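4-alpha-glucanotransferase (Streptococcus agalactiae, PDB 6M6T) belongs to the amylomaltase (disproportionating enzyme) family of glucanotransferases, with a parallel eight-stranded TIM-barrel core, and binds glycan. Local coordinates at residues F369-T374 against I379-N384; N402-N407 against N418-L423. All coordinates share one frame; numbering follows the deposited sequence.

Contact 1: F369-T374 against I379-N384; sequences FGFYDT and IDIPHN. With AC1 (4,6-dideoxy-4-{[(1S,4R,5S,6S)-4,5,6-trihydroxy-3-(hydroxymethyl)cyclohex-2-en-1-yl]amino}-alpha-D-glucopyranose), chain J.
Within the loop that runs from barrel strand 363-366 to strand 389-392, Phe-369 and Asp-380 lie side by side at the wall of a glycan pocket. Behind them the two backbones come together at Gly-370 and Asp-380, whose CA atoms are 4.3 Å apart; with no side chain on Gly-370, its CA can sit against the carbonyl oxygen and CB of Asp-380. Asp-380 OD2 lies at the edge of the Phe-369 ring, near its plane, and touches CB of Phe-369 at 3.6 Å, the carboxylate being turned 54° from the ring. The other carboxylate oxygen, OD1, is hydrogen-bonded to Ile-366 N, which ties the group to the end of the strand, while the side chain also touches a bound alpha-D-glucopyranose. The far end of Phe-369 reaches the ligand AC1, with CZ 3.4 Å from C6.

On the side away from the ligand the contact is mostly apolar. Ile-381 runs its CG1 branch anti to the backbone N (chi1 -160°), laying the CD1 methyl against the carbonyl oxygen of Gly-370 and 4.1 Å from Phe-371 CE1. Pro-382 adds its CD, 3.9 Å from Phe-371 CZ, and both residues cross the phenyl group at about a right angle. One loop thus carries both pocket residues and this apolar patch, in keeping with the ligand pockets that TIM barrels form from loops following the C-terminal ends of their strands.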
ATOM      1  N   PHE A 369       9.894  13.095  12.506  1.00 45.31           N
ATOM      2  CA  PHE A 369      10.244  12.578  13.821  1.00 51.36           C
ATOM      3  C   PHE A 369      11.523  13.188  14.386  1.00 54.48           C
ATOM      4  O   PHE A 369      11.913  12.842  15.509  1.00 63.37           O
ATOM      5  CB  PHE A 369      10.438  11.061  13.756  1.00 63.20           C
ATOM      6  CG  PHE A 369       9.221  10.291  13.329  1.00 57.92           C
ATOM      7  CD1 PHE A 369       7.965  10.619  13.811  1.00 51.86           C
ATOM      8  CD2 PHE A 369       9.347   9.204  12.471  1.00 56.89           C
ATOM      9  CE1 PHE A 369       6.860   9.888  13.434  1.00 50.32           C
ATOM     10  CE2 PHE A 369       8.245   8.482  12.091  1.00 53.76           C
ATOM     11  CZ  PHE A 369       6.998   8.824  12.575  1.00 49.23           C
ATOM     12  N   GLY A 370      12.194  14.058  13.638  1.00 52.92           N
ATOM     13  CA  GLY A 370      13.558  14.430  13.952  1.00 49.19           C
ATOM     14  C   GLY A 370      13.769  15.860  14.394  1.00 49.72           C
ATOM     15  O   GLY A 370      14.902  16.341  14.392  1.00 54.35           O
ATOM     16  N   PHE A 371      12.701  16.558  14.776  1.00 52.69           N
ATOM     17  CA  PHE A 371      12.819  17.905  15.321  1.00 46.69           C
ATOM     18  C   PHE A 371      12.090  18.028  16.651  1.00 53.23           C
ATOM     19  O   PHE A 371      11.979  19.140  17.177  1.00 54.89           O
ATOM     20  CB  PHE A 371      12.282  18.960  14.334  1.00 53.33           C
ATOM     21  CG  PHE A 371      13.118  19.111  13.081  1.00 54.55           C
ATOM     22  CD1 PHE A 371      14.355  19.735  13.121  1.00 56.38           C
ATOM     23  CD2 PHE A 371      12.676  18.611  11.873  1.00 51.75           C
ATOM     24  CE1 PHE A 371      15.123  19.857  11.991  1.00 49.30           C
ATOM     25  CE2 PHE A 371      13.446  18.736  10.741  1.00 54.40           C
ATOM     26  CZ  PHE A 371      14.666  19.361  10.803  1.00 53.75           C
ATOM     27  N   TYR A 372      11.567  16.923  17.193  1.00 54.39           N
ATOM     28  CA  TYR A 372      10.969  16.951  18.521  1.00 58.58           C
ATOM     29  C   TYR A 372      12.005  17.122  19.621  1.00 56.26           C
ATOM     30  O   TYR A 372      11.643  17.465  20.748  1.00 63.49           O
ATOM     31  CB  TYR A 372      10.174  15.670  18.792  1.00 60.69           C
ATOM     32  CG  TYR A 372       8.977  15.516  17.897  1.00 59.15           C
ATOM     33  CD1 TYR A 372       7.980  16.473  17.882  1.00 53.58           C
ATOM     34  CD2 TYR A 372       8.846  14.408  17.064  1.00 56.99           C
ATOM     35  CE1 TYR A 372       6.888  16.339  17.056  1.00 56.90           C
ATOM     36  CE2 TYR A 372       7.771  14.268  16.228  1.00 45.03           C
ATOM     37  CZ  TYR A 372       6.790  15.233  16.228  1.00 52.47           C
ATOM     38  OH  TYR A 372       5.697  15.095  15.398  1.00 59.44           O
ATOM     39  N   ASP A 373      13.271  16.889  19.330  1.00 50.84           N
ATOM     40  CA  ASP A 373      14.335  17.028  20.313  1.00 50.22           C
ATOM     41  C   ASP A 373      15.294  18.101  19.801  1.00 49.44           C
ATOM     42  O   ASP A 373      16.092  17.846  18.895  1.00 47.95           O
ATOM     43  CB  ASP A 373      15.009  15.682  20.538  1.00 42.43           C
ATOM     44  CG  ASP A 373      16.424  15.813  21.016  1.00 54.07           C
ATOM     45  OD1 ASP A 373      16.811  16.884  21.537  1.00 48.82           O
ATOM     46  OD2 ASP A 373      17.177  14.829  20.857  1.00 62.39           O
ATOM     47  N   THR A 374      15.224  19.295  20.404  1.00 48.43           N
ATOM     48  CA  THR A 374      16.014  20.453  20.000  1.00 47.65           C
ATOM     49  C   THR A 374      17.506  20.310  20.285  1.00 50.35           C
ATOM     50  O   THR A 374      18.241  21.262  20.001  1.00 54.66           O
ATOM     51  CB  THR A 374      15.502  21.722  20.690  1.00 47.78           C
ATOM     52  OG1 THR A 374      15.125  21.423  22.035  1.00 36.16           O
ATOM     53  CG2 THR A 374      14.306  22.274  19.971  1.00 54.46           C
ATOM     54  N   ILE A 379      17.867  10.630  15.629  1.00 52.59           N
ATOM     55  CA  ILE A 379      18.444   9.932  14.486  1.00 50.38           C
ATOM     56  C   ILE A 379      17.697  10.194  13.186  1.00 55.57           C
ATOM     57  O   ILE A 379      18.098   9.676  12.131  1.00 56.14           O
ATOM     58  CB  ILE A 379      18.473   8.418  14.747  1.00 45.21           C
ATOM     59  CG1 ILE A 379      17.052   7.862  14.690  1.00 54.82           C
ATOM     60  CG2 ILE A 379      19.098   8.148  16.098  1.00 58.66           C
ATOM     61  CD1 ILE A 379      16.753   7.044  13.439  1.00 53.58           C
ATOM     62  N   ASP A 380      16.593  10.938  13.242  1.00 51.28           N
ATOM     63  CA  ASP A 380      15.865  11.367  12.060  1.00 51.42           C
ATOM     64  C   ASP A 380      16.134  12.833  11.727  1.00 49.70           C
ATOM     65  O   ASP A 380      15.382  13.429  10.950  1.00 51.66           O
ATOM     66  CB  ASP A 380      14.356  11.134  12.242  1.00 52.92           C
ATOM     67  CG  ASP A 380      13.950   9.652  12.120  1.00 66.82           C
ATOM     68  OD1 ASP A 380      14.203   9.044  11.049  1.00 61.71           O
ATOM     69  OD2 ASP A 380      13.349   9.103  13.085  1.00 73.14           O
ATOM     70  N   ILE A 381      17.168  13.431  12.317  1.00 51.70           N
ATOM     71  CA  ILE A 381      17.562  14.809  11.995  1.00 51.48           C
ATOM     72  C   ILE A 381      18.508  14.764  10.799  1.00 44.71           C
ATOM     73  O   ILE A 381      19.390  13.893  10.737  1.00 46.34           O
ATOM     74  CB  ILE A 381      18.194  15.529  13.207  1.00 47.44           C
ATOM     75  CG1 ILE A 381      18.148  17.055  13.036  1.00 42.36           C
ATOM     76  CG2 ILE A 381      19.623  15.076  13.425  1.00 46.84           C
ATOM     77  CD1 ILE A 381      17.817  17.839  14.279  1.00 37.01           C
ATOM     78  N   PRO A 382      18.348  15.661   9.821  1.00 46.19           N
ATOM     79  CA  PRO A 382      19.086  15.520   8.543  1.00 49.88           C
ATOM     80  C   PRO A 382      20.584  15.242   8.664  1.00 47.52           C
ATOM     81  O   PRO A 382      21.128  14.454   7.874  1.00 46.24           O
ATOM     82  CB  PRO A 382      18.825  16.865   7.854  1.00 46.26           C
ATOM     83  CG  PRO A 382      17.492  17.319   8.399  1.00 47.75           C
ATOM     84  CD  PRO A 382      17.320  16.722   9.771  1.00 48.06           C
ATOM     85  N   HIS A 383      21.261  15.837   9.632  1.00 39.80           N
ATOM     86  CA  HIS A 383      22.698  15.627   9.625  1.00 38.84           C
ATOM     87  C   HIS A 383      23.104  14.260  10.086  1.00 45.04           C
ATOM     88  O   HIS A 383      24.289  14.119  10.361  1.00 46.82           O
ATOM     89  CB  HIS A 383      23.384  16.691  10.476  1.00 39.60           C
ATOM     90  CG  HIS A 383      22.980  16.680  11.920  1.00 44.46           C
ATOM     91  ND1 HIS A 383      22.288  17.724  12.505  1.00 37.35           N
ATOM     92  CD2 HIS A 383      23.206  15.774  12.906  1.00 38.92           C
ATOM     93  CE1 HIS A 383      22.090  17.452  13.784  1.00 37.21           C
ATOM     94  NE2 HIS A 383      22.635  16.276  14.051  1.00 41.26           N
ATOM     95  N   ASN A 384      22.217  13.272  10.219  1.00 47.11           N
ATOM     96  CA  ASN A 384      22.603  11.918  10.590  1.00 45.30           C
ATOM     97  C   ASN A 384      22.254  10.907   9.512  1.00 53.64           C
ATOM     98  O   ASN A 384      22.425   9.692   9.725  1.00 48.31           O
ATOM     99  CB  ASN A 384      21.938  11.513  11.909  1.00 45.29           C
ATOM    100  CG  ASN A 384      22.526  12.236  13.087  1.00 50.24           C
ATOM    101  OD1 ASN A 384      21.809  12.681  13.988  1.00 52.12           O
ATOM    102  ND2 ASN A 384      23.847  12.373  13.085  1.00 49.94           N
TER
HETATM  103  C1  AC1 J   2       6.639   6.198  16.645  1.00 81.65           C
HETATM  104  O2  AC1 J   2       5.583   5.030  18.492  1.00 78.38           O
HETATM  105  C2  AC1 J   2       5.455   5.340  17.093  1.00 78.11           C
HETATM  106  C4A AC1 J   2       4.573   1.003  11.310  1.00 67.27           C
HETATM  107  C3  AC1 J   2       5.488   4.041  16.343  1.00 68.79           C
HETATM  108  O3  AC1 J   2       4.374   3.280  16.795  1.00 73.77           O
HETATM  109  C4  AC1 J   2       5.382   4.303  14.840  1.00 73.11           C
HETATM  110  N4A AC1 J   2       5.534   3.070  14.063  1.00 70.29           N
HETATM  111  C5  AC1 J   2       6.482   5.235  14.377  1.00 72.54           C
HETATM  112  O5  AC1 J   2       6.526   6.453  15.187  1.00 74.56           O
HETATM  113  C6  AC1 J   2       6.249   5.534  12.882  1.00 60.50           C
HETATM  114  C1B AC1 J   2       4.315   2.264  13.909  1.00 68.08           C
HETATM  115  C2B AC1 J   2       4.781   0.857  13.700  1.00 65.36           C
HETATM  116  O2B AC1 J   2       5.686   0.558  14.763  1.00 75.18           O
HETATM  117  C3B AC1 J   2       5.548   0.795  12.403  1.00 61.28           C
HETATM  118  O3B AC1 J   2       6.092  -0.503  12.212  1.00 61.21           O
HETATM  119  O4  AC1 J   2       5.287   1.044  10.056  1.00 65.60           O
HETATM  120  C5B AC1 J   2       3.803   2.157  11.530  1.00 68.53           C
HETATM  121  C7B AC1 J   2       3.629   2.726  12.793  1.00 70.44           C
HETATM  122  C6B AC1 J   2       3.073   2.754  10.345  1.00 65.92           C
HETATM  123  O6B AC1 J   2       3.863   2.459   9.191  1.00 68.61           O

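Contact 2: N402-N407 against N418-L423; sequences NGWFEN and NYMRRL
Phe-405 and Arg-422 are the nearest backbone neighbours here, yet their CA atoms are 12.8 Å apart, so that the end of helix 401-404 and the chain leaving helix 410-419 meet through long side chains alone. That second helix is closed by a Schellman motif: Arg-421 takes a positive phi of 63°, and its N is bonded to Asn-418 O at 2.9 Å. The same oxygen receives a weak bond from Arg-421 NH1 at 3.5 Å. On either side of Arg-421 along the chain, Met-420 and Arg-422 both direct CB toward 402-407.

Arg-422 spans the gap as an extended rod, its CG anti to the backbone N (chi1 176°) and the chain straight as far as NE. Its NH1 comes within 3.7 Å of Phe-405 CE2, with CZ only slightly farther. The phenyl carbon lies at the edge of the guanidinium, in its plane, and the two flat groups are inclined by 57°, so the cation does not lie flat on the ring. The methyl group CE of Met-420 meets Trp-404 CH2 at 4.3 Å, a loose apolar touch. Met-420 also touches Thr-435 and Phe-405 touches Ile-428, both of helix 428-438.

No hydrogen bond crosses between the segments. The charge of Arg-422 is instead met by a salt bridge from NH1 to Glu-417 OE2, a residue that also touches Phe-405, which suggests that the carboxylate steadies the guanidinium beside the ring; what passes directly between the segments is van der Waals contact.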
ATOM      1  N   ASN A 402       2.332  20.740   6.657  1.00 56.84           N
ATOM      2  CA  ASN A 402       1.576  21.860   7.194  1.00 54.40           C
ATOM      3  C   ASN A 402       0.928  21.501   8.508  1.00 57.56           C
ATOM      4  O   ASN A 402       0.821  22.356   9.396  1.00 57.19           O
ATOM      5  CB  ASN A 402       0.524  22.308   6.202  1.00 58.68           C
ATOM      6  CG  ASN A 402       1.053  23.337   5.262  1.00 68.43           C
ATOM      7  OD1 ASN A 402       1.961  24.091   5.612  1.00 72.80           O
ATOM      8  ND2 ASN A 402       0.503  23.380   4.054  1.00 71.74           N
ATOM      9  N   GLY A 403       0.504  20.244   8.652  1.00 57.86           N
ATOM     10  CA  GLY A 403      -0.076  19.806   9.912  1.00 59.71           C
ATOM     11  C   GLY A 403       0.966  19.579  10.993  1.00 58.39           C
ATOM     12  O   GLY A 403       0.789  20.002  12.138  1.00 59.81           O
ATOM     13  N   TRP A 404       2.064  18.896  10.647  1.00 61.93           N
ATOM     14  CA  TRP A 404       3.139  18.664  11.613  1.00 60.12           C
ATOM     15  C   TRP A 404       3.640  19.974  12.212  1.00 62.38           C
ATOM     16  O   TRP A 404       3.897  20.055  13.419  1.00 65.88           O
ATOM     17  CB  TRP A 404       4.274  17.893  10.937  1.00 53.00           C
ATOM     18  CG  TRP A 404       5.624  18.081  11.541  1.00 58.22           C
ATOM     19  CD1 TRP A 404       6.208  17.306  12.499  1.00 56.54           C
ATOM     20  CD2 TRP A 404       6.590  19.086  11.192  1.00 61.07           C
ATOM     21  NE1 TRP A 404       7.470  17.770  12.778  1.00 53.59           N
ATOM     22  CE2 TRP A 404       7.728  18.863  11.991  1.00 54.97           C
ATOM     23  CE3 TRP A 404       6.598  20.156  10.286  1.00 61.15           C
ATOM     24  CZ2 TRP A 404       8.861  19.677  11.921  1.00 50.85           C
ATOM     25  CZ3 TRP A 404       7.731  20.964  10.217  1.00 58.30           C
ATOM     26  CH2 TRP A 404       8.844  20.718  11.034  1.00 51.94           C
ATOM     27  N   PHE A 405       3.726  21.029  11.392  1.00 60.30           N
ATOM     28  CA  PHE A 405       4.225  22.314  11.864  1.00 59.37           C
ATOM     29  C   PHE A 405       3.293  23.013  12.855  1.00 62.62           C
ATOM     30  O   PHE A 405       3.754  23.888  13.593  1.00 66.00           O
ATOM     31  CB  PHE A 405       4.503  23.252  10.690  1.00 60.91           C
ATOM     32  CG  PHE A 405       5.393  24.403  11.063  1.00 64.21           C
ATOM     33  CD1 PHE A 405       6.690  24.171  11.496  1.00 62.13           C
ATOM     34  CD2 PHE A 405       4.925  25.711  11.031  1.00 62.68           C
ATOM     35  CE1 PHE A 405       7.511  25.219  11.873  1.00 63.17           C
ATOM     36  CE2 PHE A 405       5.741  26.765  11.404  1.00 54.92           C
ATOM     37  CZ  PHE A 405       7.034  26.520  11.823  1.00 64.54           C
ATOM     38  N   GLU A 406       2.000  22.679  12.892  1.00 65.34           N
ATOM     39  CA  GLU A 406       1.145  23.276  13.917  1.00 58.74           C
ATOM     40  C   GLU A 406       1.511  22.756  15.297  1.00 64.45           C
ATOM     41  O   GLU A 406       1.618  23.531  16.252  1.00 72.64           O
ATOM     42  CB  GLU A 406      -0.328  22.980  13.657  1.00 60.54           C
ATOM     43  CG  GLU A 406      -0.753  22.944  12.205  1.00 66.14           C
ATOM     44  CD  GLU A 406      -2.242  23.191  12.056  1.00 67.67           C
ATOM     45  OE1 GLU A 406      -2.877  23.578  13.072  1.00 67.73           O
ATOM     46  OE2 GLU A 406      -2.776  22.997  10.935  1.00 66.24           O
ATOM     47  N   ASN A 407       1.711  21.449  15.426  1.00 63.97           N
ATOM     48  CA  ASN A 407       1.793  20.805  16.736  1.00 62.43           C
ATOM     49  C   ASN A 407       3.219  20.733  17.245  1.00 64.64           C
ATOM     50  O   ASN A 407       3.703  19.684  17.658  1.00 64.52           O
ATOM     51  CB  ASN A 407       1.164  19.428  16.649  1.00 56.38           C
ATOM     52  CG  ASN A 407      -0.229  19.494  16.094  1.00 60.09           C
ATOM     53  OD1 ASN A 407      -1.037  20.327  16.529  1.00 60.25           O
ATOM     54  ND2 ASN A 407      -0.524  18.643  15.116  1.00 54.38           N
ATOM     55  N   ASN A 418      15.182  27.743  12.464  1.00 52.58           N
ATOM     56  CA  ASN A 418      16.621  27.952  12.461  1.00 54.53           C
ATOM     57  C   ASN A 418      17.352  26.929  11.590  1.00 53.67           C
ATOM     58  O   ASN A 418      17.873  27.257  10.516  1.00 53.23           O
ATOM     59  CB  ASN A 418      17.137  27.883  13.896  1.00 54.36           C
ATOM     60  CG  ASN A 418      18.014  29.058  14.251  1.00 63.70           C
ATOM     61  OD1 ASN A 418      18.607  29.685  13.368  1.00 64.54           O
ATOM     62  ND2 ASN A 418      18.110  29.369  15.549  1.00 64.44           N
ATOM     63  N   TYR A 419      17.330  25.674  12.032  1.00 49.86           N
ATOM     64  CA  TYR A 419      18.018  24.547  11.412  1.00 43.57           C
ATOM     65  C   TYR A 419      17.886  24.491   9.902  1.00 46.69           C
ATOM     66  O   TYR A 419      18.834  24.126   9.208  1.00 49.17           O
ATOM     67  CB  TYR A 419      17.468  23.250  11.987  1.00 44.71           C
ATOM     68  CG  TYR A 419      18.277  22.024  11.673  1.00 48.14           C
ATOM     69  CD1 TYR A 419      18.214  21.416  10.423  1.00 45.62           C
ATOM     70  CD2 TYR A 419      19.088  21.441  12.646  1.00 44.08           C
ATOM     71  CE1 TYR A 419      18.961  20.264  10.150  1.00 43.31           C
ATOM     72  CE2 TYR A 419      19.826  20.301  12.382  1.00 37.51           C
ATOM     73  CZ  TYR A 419      19.759  19.717  11.138  1.00 36.19           C
ATOM     74  OH  TYR A 419      20.496  18.584  10.891  1.00 39.75           O
ATOM     75  N   MET A 420      16.703  24.802   9.390  1.00 53.20           N
ATOM     76  CA  MET A 420      16.407  24.643   7.976  1.00 48.91           C
ATOM     77  C   MET A 420      16.485  25.947   7.206  1.00 51.00           C
ATOM     78  O   MET A 420      16.302  25.931   5.981  1.00 50.12           O
ATOM     79  CB  MET A 420      15.022  24.016   7.798  1.00 51.61           C
ATOM     80  CG  MET A 420      14.949  22.584   8.297  1.00 55.64           C
ATOM     81  SD  MET A 420      13.362  21.785   8.051  1.00 57.31           S
ATOM     82  CE  MET A 420      12.706  21.949   9.704  1.00 52.51           C
ATOM     83  N   ARG A 421      16.747  27.067   7.887  1.00 46.79           N
ATOM     84  CA  ARG A 421      16.979  28.357   7.232  1.00 51.05           C
ATOM     85  C   ARG A 421      15.747  28.835   6.459  1.00 51.91           C
ATOM     86  O   ARG A 421      15.807  29.134   5.266  1.00 52.58           O
ATOM     87  CB  ARG A 421      18.206  28.291   6.309  1.00 50.75           C
ATOM     88  CG  ARG A 421      19.484  27.825   7.000  1.00 44.44           C
ATOM     89  CD  ARG A 421      19.665  28.585   8.300  1.00 47.05           C
ATOM     90  NE  ARG A 421      19.755  30.031   8.093  1.00 46.88           N
ATOM     91  CZ  ARG A 421      19.393  30.949   8.992  1.00 48.08           C
ATOM     92  NH1 ARG A 421      18.898  30.579  10.172  1.00 47.56           N
ATOM     93  NH2 ARG A 421      19.530  32.243   8.713  1.00 43.42           N
ATOM     94  N   ARG A 422      14.618  28.924   7.163  1.00 55.42           N
ATOM     95  CA  ARG A 422      13.400  29.388   6.512  1.00 57.34           C
ATOM     96  C   ARG A 422      13.516  30.876   6.209  1.00 52.90           C
ATOM     97  O   ARG A 422      13.711  31.696   7.115  1.00 43.54           O
ATOM     98  CB  ARG A 422      12.160  29.109   7.368  1.00 57.56           C
ATOM     99  CG  ARG A 422      10.848  29.676   6.757  1.00 57.52           C
ATOM    100  CD  ARG A 422       9.658  29.574   7.719  1.00 57.27           C
ATOM    101  NE  ARG A 422       8.395  30.052   7.146  1.00 54.59           N
ATOM    102  CZ  ARG A 422       7.183  29.693   7.581  1.00 61.25           C
ATOM    103  NH1 ARG A 422       7.043  28.840   8.596  1.00 56.70           N
ATOM    104  NH2 ARG A 422       6.099  30.196   7.001  1.00 57.45           N
ATOM    105  N   LEU A 423      13.392  31.201   4.926  1.00 54.97           N
ATOM    106  CA  LEU A 423      13.310  32.577   4.465  1.00 57.09           C
ATOM    107  C   LEU A 423      11.969  33.195   4.867  1.00 62.24           C
ATOM    108  O   LEU A 423      10.941  32.515   4.832  1.00 69.51           O
ATOM    109  CB  LEU A 423      13.452  32.595   2.953  1.00 49.68           C
ATOM    110  CG  LEU A 423      14.881  32.330   2.497  1.00 51.01           C
ATOM    111  CD1 LEU A 423      14.973  31.188   1.510  1.00 54.12           C
ATOM    112  CD2 LEU A 423      15.449  33.600   1.918  1.00 52.60           C
TER

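How the contacts relate
The contacts follow one another in series, with centres 13 Å apart on the same side of the chain's centre. Contact 1 closes within the loop between neighbouring barrel strands 363-366 and 389-392; contact 2 opens after the latter strand, among the helices that precede strand 443-447. They touch directly. Tyr-419 of helix 410-419 sets its ring edge-to-face with Phe-371, and its OH is hydrogen-bonded to His-383 ND1. Met-420 CE packs at 3.4 Å from Phe-371 CZ, and Tyr-372 OH lies against Trp-404 CD1. Contact 2 thus packs on the far side of contact 1 from the ligand, consistent with the pocket loop being backed by helix 410-419 and the turn that ends it.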